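Local structure of BPH (Thiobacillus denitrificans, 5OVS) at residues C79-N82 against T83-G86; D60-A63 against S64-E67. The protein forms a tetradecameric double-ring proteasome homologue that probably degrades proteins inside its inner cavity. All blocks are in the same frame, centred on the assembly; numbering follows the deposited sequence.

Contact 1. Residues C79-N82 against T83-G86; sequences CVWN and TLHG
One methyl of Leu84, CD2, sits over a face of the Trp81 indole, three residues back along the same helix. The CH-pi contact is nearly perpendicular to the ring: Leu84 CD2 is 3.9 Å from the centroid of the Trp81 five-membered ring and 13° off its normal. Trp81 CE2, the ring atom nearest the methyl, is 3.8 Å from Leu84 CD2. The two side chains run alongside each other and point the same way. Leu84 swings its CG anti to the backbone N (chi1 166°), while the indole sits off a staggered position at its first torsion (chi1 -111°). Both residues are buried, so this pair forms the apolar side of the turn.

On the exposed side, Thr83 turns back on its own helix. Thr83 OG1 lies beside its backbone N and donates to Cys79 O at 3.2 Å, an oxygen that Thr83 N also reaches at 3.2 Å. The two donors arrive from opposite faces of the carbonyl plane, so Cys79 O is gripped twice by one residue. The next helical bond is straighter and shorter, with Leu84 N 2.7 Å from Val80 O, and His85 N follows onto Trp81 O at 2.9 Å.

His85 and Asn82 carry their polar ends away from the turn. The imidazole is held at both nitrogens, ND1 by Ser107 and NE2 by Glu105, which should fix its rotation, and it meets Tyr93 of the second subunit edge-to-face. Asn82 ND2 donates to His91 O of that same subunit, so this face of the helix lies at a subunit interface. Within its own chain, helix 74-91 packs against the preceding helix 54-64 through Val80, Trp81, Thr83 and Leu84, while Leu84 also rests on Met109, just before strand 111-115.

Contact 2. Residues D60-A63 against S64-E67; sequences DYFA and SLDE
Leu65 folds back over the last turn of helix 54-64, a C-terminal helix end in the proteasome-type fold, and fits its two methyls against two aromatic rings. Leu65 CD2 lies over a face of the Tyr61 ring, 4.1 Å from Tyr61 CZ. Leu65 CD1 comes instead to the edge of Phe62, near the ring plane, and is 3.8 Å from Phe62 CD1. With Leu65 CG beside its own backbone N (chi1 -63°), the branch can serve both rings. With only an alanine here, both methyls are gone, and the Tyr61 face and the Phe62 edge would probably lose their apolar mate on this side.

The opposite character belongs to Ala63 and Ser64, which are exposed to solvent, although Ser64 is still bonded to the helix backbone. The helical bonds fade here too. Ser64 N still reaches Asp60 O at 3.0 Å, but Leu65 N makes only weak bonds, to Tyr61 O and Phe62 O. Asp60 is tied through OD2 to Tyr92 and packs on Cys79 of the third subunit. The serine hydroxyl adds a bond of its own: placed between the backbone N and the carbonyl carbon (chi1 67°), Ser64 OG donates to Tyr61 O at 2.5 Å, tilted 27° from the carbonyl plane.

Overall arrangement
Contact 2 comes first along the chain, at the end of helix 54-64 and the start of the loop after it; contact 1 follows in the middle of helix 74-91. Their centres are about 13 Å apart, on the same side of the chain's centre, yet side chains touch directly. Phe62 CZ is 3.9 Å from Trp81 CZ3 and Phe62 CE1 also meets Val80 CG1, while Tyr61 packs on Thr83 and Leu84. The two aromatics of contact 2 thus join consecutive helices into one layer of the proteasome-type sandwich. Contact 1 reaches the second subunit and contact 2 the third, consistent with this layer contributing to the double ring.

Contact 1. Residues C79-N82 against T83-G86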
ATOM      1  N   CYS K  79     -22.577 -30.616  14.663  1.00 37.34           N
ATOM      2  CA  CYS K  79     -22.201 -30.559  16.054  1.00 38.22           C
ATOM      3  C   CYS K  79     -20.778 -31.076  16.295  1.00 36.76           C
ATOM      4  O   CYS K  79     -19.987 -30.469  17.035  1.00 37.36           O
ATOM      5  CB  CYS K  79     -23.218 -31.390  16.831  1.00 41.36           C
ATOM      6  SG  CYS K  79     -22.951 -31.436  18.589  1.00 46.16           S
ATOM      7  N   VAL K  80     -20.450 -32.199  15.670  1.00 35.79           N
ATOM      8  CA  VAL K  80     -19.097 -32.774  15.746  1.00 35.26           C
ATOM      9  C   VAL K  80     -18.057 -31.834  15.107  1.00 35.59           C
ATOM     10  O   VAL K  80     -17.015 -31.531  15.714  1.00 34.58           O
ATOM     11  CB  VAL K  80     -19.059 -34.157  15.058  1.00 35.21           C
ATOM     12  CG1 VAL K  80     -17.636 -34.640  14.839  1.00 34.86           C
ATOM     13  CG2 VAL K  80     -19.837 -35.174  15.881  1.00 36.49           C
ATOM     14  N   TRP K  81     -18.343 -31.364  13.884  1.00 35.09           N
ATOM     15  CA  TRP K  81     -17.413 -30.466  13.191  1.00 34.37           C
ATOM     16  C   TRP K  81     -17.231 -29.143  13.911  1.00 34.13           C
ATOM     17  O   TRP K  81     -16.128 -28.602  13.934  1.00 34.17           O
ATOM     18  CB  TRP K  81     -17.801 -30.246  11.724  1.00 34.19           C
ATOM     19  CG  TRP K  81     -16.825 -30.883  10.810  1.00 33.70           C
ATOM     20  CD1 TRP K  81     -15.989 -30.252   9.948  1.00 33.46           C
ATOM     21  CD2 TRP K  81     -16.528 -32.281  10.712  1.00 33.73           C
ATOM     22  NE1 TRP K  81     -15.210 -31.169   9.289  1.00 33.22           N
ATOM     23  CE2 TRP K  81     -15.519 -32.423   9.742  1.00 33.45           C
ATOM     24  CE3 TRP K  81     -17.031 -33.428  11.342  1.00 34.15           C
ATOM     25  CZ2 TRP K  81     -14.996 -33.664   9.381  1.00 33.44           C
ATOM     26  CZ3 TRP K  81     -16.512 -34.666  10.983  1.00 34.09           C
ATOM     27  CH2 TRP K  81     -15.504 -34.772  10.008  1.00 34.31           C
ATOM     28  N   ASN K  82     -18.290 -28.634  14.527  1.00 34.27           N
ATOM     29  CA  ASN K  82     -18.157 -27.392  15.281  1.00 35.31           C
ATOM     30  C   ASN K  82     -17.249 -27.560  16.494  1.00 35.24           C
ATOM     31  O   ASN K  82     -16.433 -26.701  16.761  1.00 35.93           O
ATOM     32  CB  ASN K  82     -19.514 -26.853  15.718  1.00 36.07           C
ATOM     33  CG  ASN K  82     -19.450 -25.388  16.099  1.00 36.33           C
ATOM     34  OD1 ASN K  82     -19.215 -24.526  15.249  1.00 36.67           O
ATOM     35  ND2 ASN K  82     -19.645 -25.099  17.374  1.00 36.48           N
ATOM     36  N   THR K  83     -17.398 -28.670  17.218  1.00 35.74           N
ATOM     37  CA  THR K  83     -16.496 -29.024  18.318  1.00 35.41           C
ATOM     38  C   THR K  83     -15.076 -29.288  17.789  1.00 35.14           C
ATOM     39  O   THR K  83     -14.112 -28.779  18.341  1.00 35.84           O
ATOM     40  CB  THR K  83     -17.021 -30.259  19.095  1.00 36.43           C
ATOM     41  OG1 THR K  83     -18.264 -29.928  19.726  1.00 38.34           O
ATOM     42  CG2 THR K  83     -16.046 -30.728  20.165  1.00 36.12           C
ATOM     43  N   LEU K  84     -14.952 -30.068  16.719  1.00 35.28           N
ATOM     44  CA  LEU K  84     -13.651 -30.311  16.088  1.00 35.40           C
ATOM     45  C   LEU K  84     -12.911 -29.016  15.813  1.00 35.63           C
ATOM     46  O   LEU K  84     -11.722 -28.919  16.092  1.00 35.18           O
ATOM     47  CB  LEU K  84     -13.803 -31.076  14.772  1.00 35.88           C
ATOM     48  CG  LEU K  84     -12.585 -31.109  13.832  1.00 35.77           C
ATOM     49  CD1 LEU K  84     -11.426 -31.842  14.476  1.00 36.97           C
ATOM     50  CD2 LEU K  84     -12.944 -31.787  12.528  1.00 35.61           C
ATOM     51  N   HIS K  85     -13.613 -28.022  15.266  1.00 36.08           N
ATOM     52  CA  HIS K  85     -12.965 -26.769  14.876  1.00 36.37           C
ATOM     53  C   HIS K  85     -12.273 -26.087  16.062  1.00 38.07           C
ATOM     54  O   HIS K  85     -11.182 -25.513  15.917  1.00 38.59           O
ATOM     55  CB  HIS K  85     -13.962 -25.803  14.240  1.00 36.14           C
ATOM     56  CG  HIS K  85     -13.330 -24.537  13.771  1.00 35.56           C
ATOM     57  ND1 HIS K  85     -12.591 -24.467  12.613  1.00 34.73           N
ATOM     58  CD2 HIS K  85     -13.275 -23.307  14.333  1.00 35.83           C
ATOM     59  CE1 HIS K  85     -12.123 -23.240  12.473  1.00 35.64           C
ATOM     60  NE2 HIS K  85     -12.529 -22.515  13.499  1.00 35.37           N
ATOM     61  N   GLY K  86     -12.914 -26.157  17.228  1.00 38.68           N
ATOM     62  CA  GLY K  86     -12.353 -25.626  18.464  1.00 38.85           C
ATOM     63  C   GLY K  86     -11.112 -26.375  18.894  1.00 38.91           C
ATOM     64  O   GLY K  86     -10.211 -25.786  19.472  1.00 39.17           O
TER

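Contact 2. Residues D60-A63 against S64-E67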
ATOM      1  N   ASP K  60      -6.023 -38.859  14.946  1.00 38.65           N
ATOM      2  CA  ASP K  60      -5.606 -38.531  16.312  1.00 39.48           C
ATOM      3  C   ASP K  60      -6.796 -38.019  17.121  1.00 39.99           C
ATOM      4  O   ASP K  60      -7.142 -38.564  18.175  1.00 41.03           O
ATOM      5  CB  ASP K  60      -4.511 -37.464  16.262  1.00 39.92           C
ATOM      6  CG  ASP K  60      -3.813 -37.267  17.578  1.00 40.87           C
ATOM      7  OD1 ASP K  60      -2.879 -38.040  17.872  1.00 45.68           O
ATOM      8  OD2 ASP K  60      -4.153 -36.315  18.302  1.00 39.71           O
ATOM      9  N   TYR K  61      -7.444 -36.984  16.608  1.00 39.25           N
ATOM     10  CA  TYR K  61      -8.579 -36.391  17.300  1.00 38.94           C
ATOM     11  C   TYR K  61      -9.666 -37.422  17.627  1.00 40.02           C
ATOM     12  O   TYR K  61     -10.112 -37.520  18.773  1.00 40.45           O
ATOM     13  CB  TYR K  61      -9.170 -35.244  16.482  1.00 37.02           C
ATOM     14  CG  TYR K  61     -10.362 -34.608  17.152  1.00 36.41           C
ATOM     15  CD1 TYR K  61     -10.206 -33.809  18.285  1.00 36.07           C
ATOM     16  CD2 TYR K  61     -11.653 -34.817  16.665  1.00 36.11           C
ATOM     17  CE1 TYR K  61     -11.302 -33.231  18.909  1.00 35.95           C
ATOM     18  CE2 TYR K  61     -12.753 -34.245  17.278  1.00 35.84           C
ATOM     19  CZ  TYR K  61     -12.577 -33.452  18.398  1.00 36.09           C
ATOM     20  OH  TYR K  61     -13.673 -32.881  19.003  1.00 35.44           O
ATOM     21  N   PHE K  62     -10.085 -38.188  16.622  1.00 40.68           N
ATOM     22  CA  PHE K  62     -11.208 -39.114  16.788  1.00 41.37           C
ATOM     23  C   PHE K  62     -10.830 -40.324  17.628  1.00 43.89           C
ATOM     24  O   PHE K  62     -11.679 -40.872  18.334  1.00 45.01           O
ATOM     25  CB  PHE K  62     -11.801 -39.530  15.430  1.00 40.55           C
ATOM     26  CG  PHE K  62     -12.561 -38.422  14.733  1.00 40.21           C
ATOM     27  CD1 PHE K  62     -13.624 -37.776  15.363  1.00 40.54           C
ATOM     28  CD2 PHE K  62     -12.221 -38.022  13.440  1.00 39.58           C
ATOM     29  CE1 PHE K  62     -14.325 -36.758  14.721  1.00 40.12           C
ATOM     30  CE2 PHE K  62     -12.917 -37.004  12.799  1.00 38.68           C
ATOM     31  CZ  PHE K  62     -13.971 -36.375  13.438  1.00 38.78           C
ATOM     32  N   ALA K  63      -9.562 -40.731  17.568  1.00 45.98           N
ATOM     33  CA  ALA K  63      -9.040 -41.774  18.454  1.00 47.20           C
ATOM     34  C   ALA K  63      -9.054 -41.328  19.922  1.00 50.71           C
ATOM     35  O   ALA K  63      -9.311 -42.141  20.822  1.00 50.03           O
ATOM     36  CB  ALA K  63      -7.633 -42.175  18.039  1.00 46.55           C
ATOM     37  N   SER K  64      -8.789 -40.043  20.164  1.00 52.25           N
ATOM     38  CA  SER K  64      -8.756 -39.520  21.530  1.00 54.17           C
ATOM     39  C   SER K  64     -10.142 -39.425  22.184  1.00 55.21           C
ATOM     40  O   SER K  64     -10.248 -39.467  23.410  1.00 57.28           O
ATOM     41  CB  SER K  64      -8.042 -38.162  21.578  1.00 54.58           C
ATOM     42  OG  SER K  64      -8.771 -37.157  20.899  1.00 56.24           O
ATOM     43  N   LEU K  65     -11.202 -39.314  21.385  1.00 54.60           N
ATOM     44  CA  LEU K  65     -12.558 -39.239  21.935  1.00 55.10           C
ATOM     45  C   LEU K  65     -12.920 -40.490  22.733  1.00 56.39           C
ATOM     46  O   LEU K  65     -12.408 -41.574  22.462  1.00 54.45           O
ATOM     47  CB  LEU K  65     -13.586 -39.053  20.819  1.00 54.84           C
ATOM     48  CG  LEU K  65     -13.507 -37.774  19.983  1.00 55.08           C
ATOM     49  CD1 LEU K  65     -14.663 -37.751  18.999  1.00 53.81           C
ATOM     50  CD2 LEU K  65     -13.522 -36.529  20.863  1.00 55.46           C
ATOM     51  N   ASP K  66     -13.814 -40.332  23.708  1.00 59.24           N
ATOM     52  CA  ASP K  66     -14.302 -41.470  24.502  1.00 64.86           C
ATOM     53  C   ASP K  66     -14.891 -42.557  23.610  1.00 67.37           C
ATOM     54  O   ASP K  66     -14.676 -43.755  23.824  1.00 68.77           O
ATOM     55  CB  ASP K  66     -15.391 -41.023  25.487  1.00 66.25           C
ATOM     56  CG  ASP K  66     -14.855 -40.156  26.604  1.00 67.50           C
ATOM     57  OD1 ASP K  66     -13.674 -40.317  26.973  1.00 67.99           O
ATOM     58  OD2 ASP K  66     -15.621 -39.313  27.119  1.00 68.32           O
ATOM     59  N   GLU K  67     -15.633 -42.111  22.606  1.00 67.33           N
ATOM     60  CA  GLU K  67     -16.422 -42.975  21.766  1.00 67.95           C
ATOM     61  C   GLU K  67     -16.484 -42.359  20.371  1.00 65.37           C
ATOM     62  O   GLU K  67     -16.539 -41.126  20.238  1.00 62.10           O
ATOM     63  CB  GLU K  67     -17.815 -43.043  22.360  1.00 72.07           C
ATOM     64  CG  GLU K  67     -18.672 -44.180  21.866  1.00 76.43           C
ATOM     65  CD  GLU K  67     -20.096 -44.058  22.361  1.00 81.07           C
ATOM     66  OE1 GLU K  67     -20.409 -43.050  23.037  1.00 82.10           O
ATOM     67  OE2 GLU K  67     -20.903 -44.967  22.073  1.00 85.92           O
TER